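Local coordinates for peroxisomal membrane protein LPX1 (Saccharomyces cerevisiae, PDB 2Y6U) that hydrolyses acyl esters, with esterase, lipase and phospholipase A activity, in peroxisomes, at residues Glu32-Arg43 with Ala85-Val95. Sequence-based numbering, arbitrary orientation. Where two conformers were deposited one is given.
Sequences ELTYDVYTSAER and AIDKVLLIDQV
Tyr38 packs against Val89 and Leu91 where strands 35-40 and 85-92 pair as antiparallel neighbours in the mixed central sheet of the alpha/beta hydrolase fold. Tyr38 and Val89 form a hydrogen-bonded pair, with N of each 2.8 Å from O of the other. On the same face, the ring of Tyr38 slants across Leu91, two residues on from its own partner Val89: CE1 of Tyr38 lies 3.8 Å from CD1 of Leu91, while Val89 O sits at the ring's edge. Branched and aromatic side chains suit this buried place, and Val89 and Leu91 both touch Phe57 of strand 51-58. On the other face, CD2 of Leu90 lies 3.8 Å from CG1 of Val37. Beyond the Thr39-Lys88 pair, Asp87 O accepts from Ser40 N, and the Asp87 side chain pairs with charge. Its CG is anti to the backbone N (chi1 -165°), bringing the carboxylate to Arg43, which is poorly ordered; Arg46 also pairs with OD1. An alanine here would probably leave both arginines without their shared carboxylate and the Arg43 guanidinium without two bonds that fix its plane. The two planar groups lie nearly coplanar, 12° apart, and Arg43 grips side-on: NE meets Asp87 OD1 at 2.7 Å and NH2 meets Asp87 OD2 at 2.9 Å, each oxygen on its syn side.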
loop_
_atom_site.group_PDB
_atom_site.type_symbol
_atom_site.label_atom_id
_atom_site.label_comp_id
_atom_site.label_asym_id
_atom_site.label_seq_id
_atom_site.Cartn_x
_atom_site.Cartn_y
_atom_site.Cartn_z
ATOM N N GLU A 32 -14.649 -0.135 -10.092
ATOM C CA GLU A 32 -14.239 1.228 -10.464
ATOM C C GLU A 32 -14.511 2.149 -9.295
ATOM O O GLU A 32 -15.397 1.916 -8.420
ATOM C CB GLU A 32 -15.059 1.706 -11.674
ATOM C CG GLU A 32 -14.610 0.955 -12.952
ATOM C CD GLU A 32 -15.460 1.240 -14.145
ATOM O OE1 GLU A 32 -16.616 0.857 -14.134
ATOM O OE2 GLU A 32 -14.941 1.804 -15.106
ATOM N N LEU A 33 -13.870 3.296 -9.409
ATOM C CA LEU A 33 -14.063 4.435 -8.515
ATOM C C LEU A 33 -14.394 5.685 -9.272
ATOM O O LEU A 33 -13.820 5.896 -10.310
ATOM C CB LEU A 33 -12.741 4.719 -7.782
ATOM C CG LEU A 33 -12.165 3.629 -6.855
ATOM C CD1 LEU A 33 -10.601 3.758 -6.722
ATOM C CD2 LEU A 33 -13.021 3.774 -5.573
ATOM N N THR A 34 -15.365 6.441 -8.790
ATOM C CA THR A 34 -15.693 7.788 -9.349
ATOM C C THR A 34 -15.402 8.809 -8.280
ATOM O O THR A 34 -15.700 8.568 -7.085
ATOM C CB THR A 34 -17.180 7.908 -9.728
ATOM O OG1 THR A 34 -17.447 6.956 -10.749
ATOM C CG2 THR A 34 -17.504 9.312 -10.243
ATOM N N TYR A 35 -14.759 9.905 -8.645
ATOM C CA TYR A 35 -14.449 10.931 -7.697
ATOM C C TYR A 35 -14.538 12.281 -8.391
ATOM O O TYR A 35 -14.447 12.370 -9.615
ATOM C CB TYR A 35 -13.052 10.759 -7.079
ATOM C CG TYR A 35 -11.911 10.718 -8.079
ATOM C CD1 TYR A 35 -11.607 9.549 -8.762
ATOM C CD2 TYR A 35 -11.099 11.828 -8.318
ATOM C CE1 TYR A 35 -10.557 9.503 -9.660
ATOM C CE2 TYR A 35 -10.042 11.773 -9.180
ATOM C CZ TYR A 35 -9.783 10.624 -9.856
ATOM O OH TYR A 35 -8.734 10.554 -10.730
ATOM N N ASP A 36 -14.735 13.338 -7.630
ATOM C CA ASP A 36 -14.743 14.702 -8.185
ATOM C C ASP A 36 -13.459 15.412 -7.800
ATOM O O ASP A 36 -13.050 15.314 -6.604
ATOM C CB ASP A 36 -15.969 15.451 -7.643
ATOM C CG ASP A 36 -17.286 14.886 -8.163
ATOM O OD1 ASP A 36 -17.285 14.134 -9.174
ATOM O OD2 ASP A 36 -18.384 15.214 -7.620
ATOM N N VAL A 37 -12.795 16.084 -8.758
ATOM C CA VAL A 37 -11.607 16.837 -8.513
ATOM C C VAL A 37 -11.980 18.285 -8.684
ATOM O O VAL A 37 -12.461 18.704 -9.774
ATOM C CB VAL A 37 -10.466 16.540 -9.591
ATOM C CG1 VAL A 37 -9.246 17.339 -9.261
ATOM C CG2 VAL A 37 -10.121 15.146 -9.568
ATOM N N TYR A 38 -11.636 19.087 -7.684
ATOM C CA TYR A 38 -11.857 20.512 -7.697
ATOM C C TYR A 38 -10.512 21.176 -7.785
ATOM O O TYR A 38 -9.638 20.946 -6.932
ATOM C CB TYR A 38 -12.614 20.950 -6.430
ATOM C CG TYR A 38 -14.046 20.481 -6.442
ATOM C CD1 TYR A 38 -14.382 19.232 -5.932
ATOM C CD2 TYR A 38 -15.036 21.232 -7.005
ATOM C CE1 TYR A 38 -15.709 18.768 -5.966
ATOM C CE2 TYR A 38 -16.367 20.794 -7.000
ATOM C CZ TYR A 38 -16.692 19.589 -6.446
ATOM O OH TYR A 38 -17.996 19.141 -6.467
ATOM N N THR A 39 -10.317 22.023 -8.806
ATOM C CA THR A 39 -9.038 22.699 -9.022
ATOM C C THR A 39 -9.164 24.231 -8.961
ATOM O O THR A 39 -10.058 24.831 -9.548
ATOM C CB THR A 39 -8.414 22.256 -10.392
ATOM O OG1 THR A 39 -8.293 20.839 -10.294
ATOM C CG2 THR A 39 -7.053 22.778 -10.534
ATOM N N SER A 40 -8.212 24.834 -8.274
ATOM C CA SER A 40 -8.194 26.279 -8.094
ATOM C C SER A 40 -7.982 26.894 -9.437
ATOM O O SER A 40 -7.277 26.369 -10.316
ATOM C CB SER A 40 -7.128 26.717 -7.101
ATOM O OG SER A 40 -6.554 27.940 -7.422
ATOM N N ALA A 41 -8.705 27.989 -9.591
ATOM C CA ALA A 41 -8.669 28.869 -10.737
ATOM C C ALA A 41 -7.776 30.110 -10.353
ATOM O O ALA A 41 -7.700 31.065 -11.108
ATOM C CB ALA A 41 -10.113 29.309 -11.024
ATOM N N GLU A 42 -7.182 30.092 -9.143
ATOM C CA GLU A 42 -6.359 31.200 -8.560
ATOM C C GLU A 42 -4.842 31.045 -8.825
ATOM O O GLU A 42 -4.013 31.803 -8.238
ATOM C CB GLU A 42 -6.609 31.304 -7.013
ATOM C CG GLU A 42 -5.961 32.534 -6.233
ATOM C CD GLU A 42 -4.872 32.127 -5.174
ATOM O OE1 GLU A 42 -4.501 30.941 -5.137
ATOM O OE2 GLU A 42 -4.386 32.995 -4.405
ATOM N N ARG A 43 -4.439 30.104 -9.703
ATOM C CA ARG A 43 -3.010 29.759 -9.875
ATOM C C ARG A 43 -2.140 30.878 -10.453
ATOM O O ARG A 43 -0.920 30.888 -10.304
ATOM C CB ARG A 43 -2.848 28.477 -10.685
ATOM C CG ARG A 43 -3.267 27.206 -9.916
ATOM C CD ARG A 43 -3.162 25.988 -10.846
ATOM N NE ARG A 43 -3.293 24.665 -10.211
ATOM C CZ ARG A 43 -3.170 23.519 -10.899
ATOM N NH1 ARG A 43 -2.895 23.575 -12.224
ATOM N NH2 ARG A 43 -3.290 22.324 -10.304
ATOM N N ALA A 85 -2.430 28.512 -0.600
ATOM C CA ALA A 85 -3.748 28.472 -1.196
ATOM C C ALA A 85 -4.103 27.047 -1.549
ATOM O O ALA A 85 -3.247 26.251 -1.930
ATOM C CB ALA A 85 -3.812 29.394 -2.515
ATOM N N ILE A 86 -5.385 26.743 -1.453
ATOM C CA ILE A 86 -5.913 25.479 -1.897
ATOM C C ILE A 86 -5.731 25.313 -3.381
ATOM O O ILE A 86 -6.105 26.195 -4.200
ATOM C CB ILE A 86 -7.416 25.275 -1.564
ATOM C CG1 ILE A 86 -7.611 25.190 -0.056
ATOM C CG2 ILE A 86 -7.940 23.941 -2.165
ATOM C CD1 ILE A 86 -9.103 25.256 0.294
ATOM N N ASP A 87 -5.088 24.230 -3.774
ATOM C CA ASP A 87 -4.912 23.995 -5.180
ATOM C C ASP A 87 -5.914 22.975 -5.663
ATOM O O ASP A 87 -6.540 23.197 -6.660
ATOM C CB ASP A 87 -3.484 23.576 -5.445
ATOM C CG ASP A 87 -3.104 23.649 -6.913
ATOM O OD1 ASP A 87 -3.197 24.767 -7.522
ATOM O OD2 ASP A 87 -2.756 22.560 -7.445
ATOM N N LYS A 88 -5.968 21.788 -5.053
ATOM C CA LYS A 88 -6.906 20.724 -5.399
ATOM C C LYS A 88 -7.705 20.237 -4.201
ATOM O O LYS A 88 -7.168 20.089 -3.122
ATOM C CB LYS A 88 -6.199 19.510 -5.964
ATOM C CG LYS A 88 -5.462 19.746 -7.289
ATOM C CD LYS A 88 -5.301 18.379 -8.049
ATOM C CE LYS A 88 -4.709 18.463 -9.439
ATOM N NZ LYS A 88 -4.855 17.050 -10.039
ATOM N N VAL A 89 -8.964 19.891 -4.416
ATOM C CA VAL A 89 -9.759 19.191 -3.428
ATOM C C VAL A 89 -10.337 17.959 -4.091
ATOM O O VAL A 89 -10.931 18.061 -5.176
ATOM C CB VAL A 89 -10.964 20.017 -2.878
ATOM C CG1 VAL A 89 -11.748 19.235 -1.781
ATOM C CG2 VAL A 89 -10.497 21.342 -2.344
ATOM N N LEU A 90 -10.185 16.793 -3.469
ATOM C CA LEU A 90 -10.751 15.543 -4.007
ATOM C C LEU A 90 -11.857 15.050 -3.121
ATOM O O LEU A 90 -11.663 14.849 -1.910
ATOM C CB LEU A 90 -9.697 14.453 -4.056
ATOM C CG LEU A 90 -8.346 14.813 -4.663
ATOM C CD1 LEU A 90 -7.344 13.624 -4.689
ATOM C CD2 LEU A 90 -8.500 15.377 -6.119
ATOM N N LEU A 91 -13.002 14.771 -3.703
ATOM C CA LEU A 91 -14.094 14.242 -3.037
ATOM C C LEU A 91 -14.403 12.855 -3.601
ATOM O O LEU A 91 -14.738 12.691 -4.776
ATOM C CB LEU A 91 -15.324 15.133 -3.183
ATOM C CG LEU A 91 -15.291 16.551 -2.622
ATOM C CD1 LEU A 91 -16.755 17.145 -2.689
ATOM C CD2 LEU A 91 -14.621 16.703 -1.347
ATOM N N ILE A 92 -14.147 11.838 -2.814
ATOM C CA ILE A 92 -14.129 10.462 -3.306
ATOM C C ILE A 92 -15.348 9.632 -2.805
ATOM O O ILE A 92 -15.703 9.678 -1.638
ATOM C CB ILE A 92 -12.819 9.779 -2.833
ATOM C CG1 ILE A 92 -11.617 10.468 -3.450
ATOM C CG2 ILE A 92 -12.790 8.213 -3.158
ATOM C CD1 ILE A 92 -10.222 10.026 -2.785
ATOM N N ASP A 93 -15.972 8.838 -3.703
ATOM C CA ASP A 93 -16.983 7.856 -3.291
ATOM C C ASP A 93 -16.346 6.480 -3.251
ATOM O O ASP A 93 -15.745 5.980 -4.228
ATOM C CB ASP A 93 -18.119 7.748 -4.255
ATOM C CG ASP A 93 -19.159 8.836 -4.094
ATOM O OD1 ASP A 93 -19.388 9.320 -2.989
ATOM O OD2 ASP A 93 -19.779 9.165 -5.121
ATOM N N GLN A 94 -16.442 5.850 -2.097
ATOM C CA GLN A 94 -15.954 4.459 -1.946
ATOM C C GLN A 94 -16.734 3.575 -2.938
ATOM O O GLN A 94 -17.845 3.930 -3.372
ATOM C CB GLN A 94 -16.237 4.014 -0.537
ATOM C CG GLN A 94 -15.383 4.727 0.527
ATOM C CD GLN A 94 -13.911 4.400 0.312
ATOM O OE1 GLN A 94 -13.483 3.251 0.373
ATOM N NE2 GLN A 94 -13.123 5.425 0.085
ATOM N N VAL A 95 -16.189 2.381 -3.250
ATOM C CA VAL A 95 -16.710 1.534 -4.330
ATOM C C VAL A 95 -18.175 1.207 -4.194
ATOM O O VAL A 95 -18.859 1.063 -5.208
ATOM C CB VAL A 95 -15.917 0.184 -4.493
ATOM C CG1 VAL A 95 -14.486 0.402 -5.077
ATOM C CG2 VAL A 95 -15.934 -0.620 -3.186
HETATM O O HOH W 1 -18.078 9.675 -7.122
#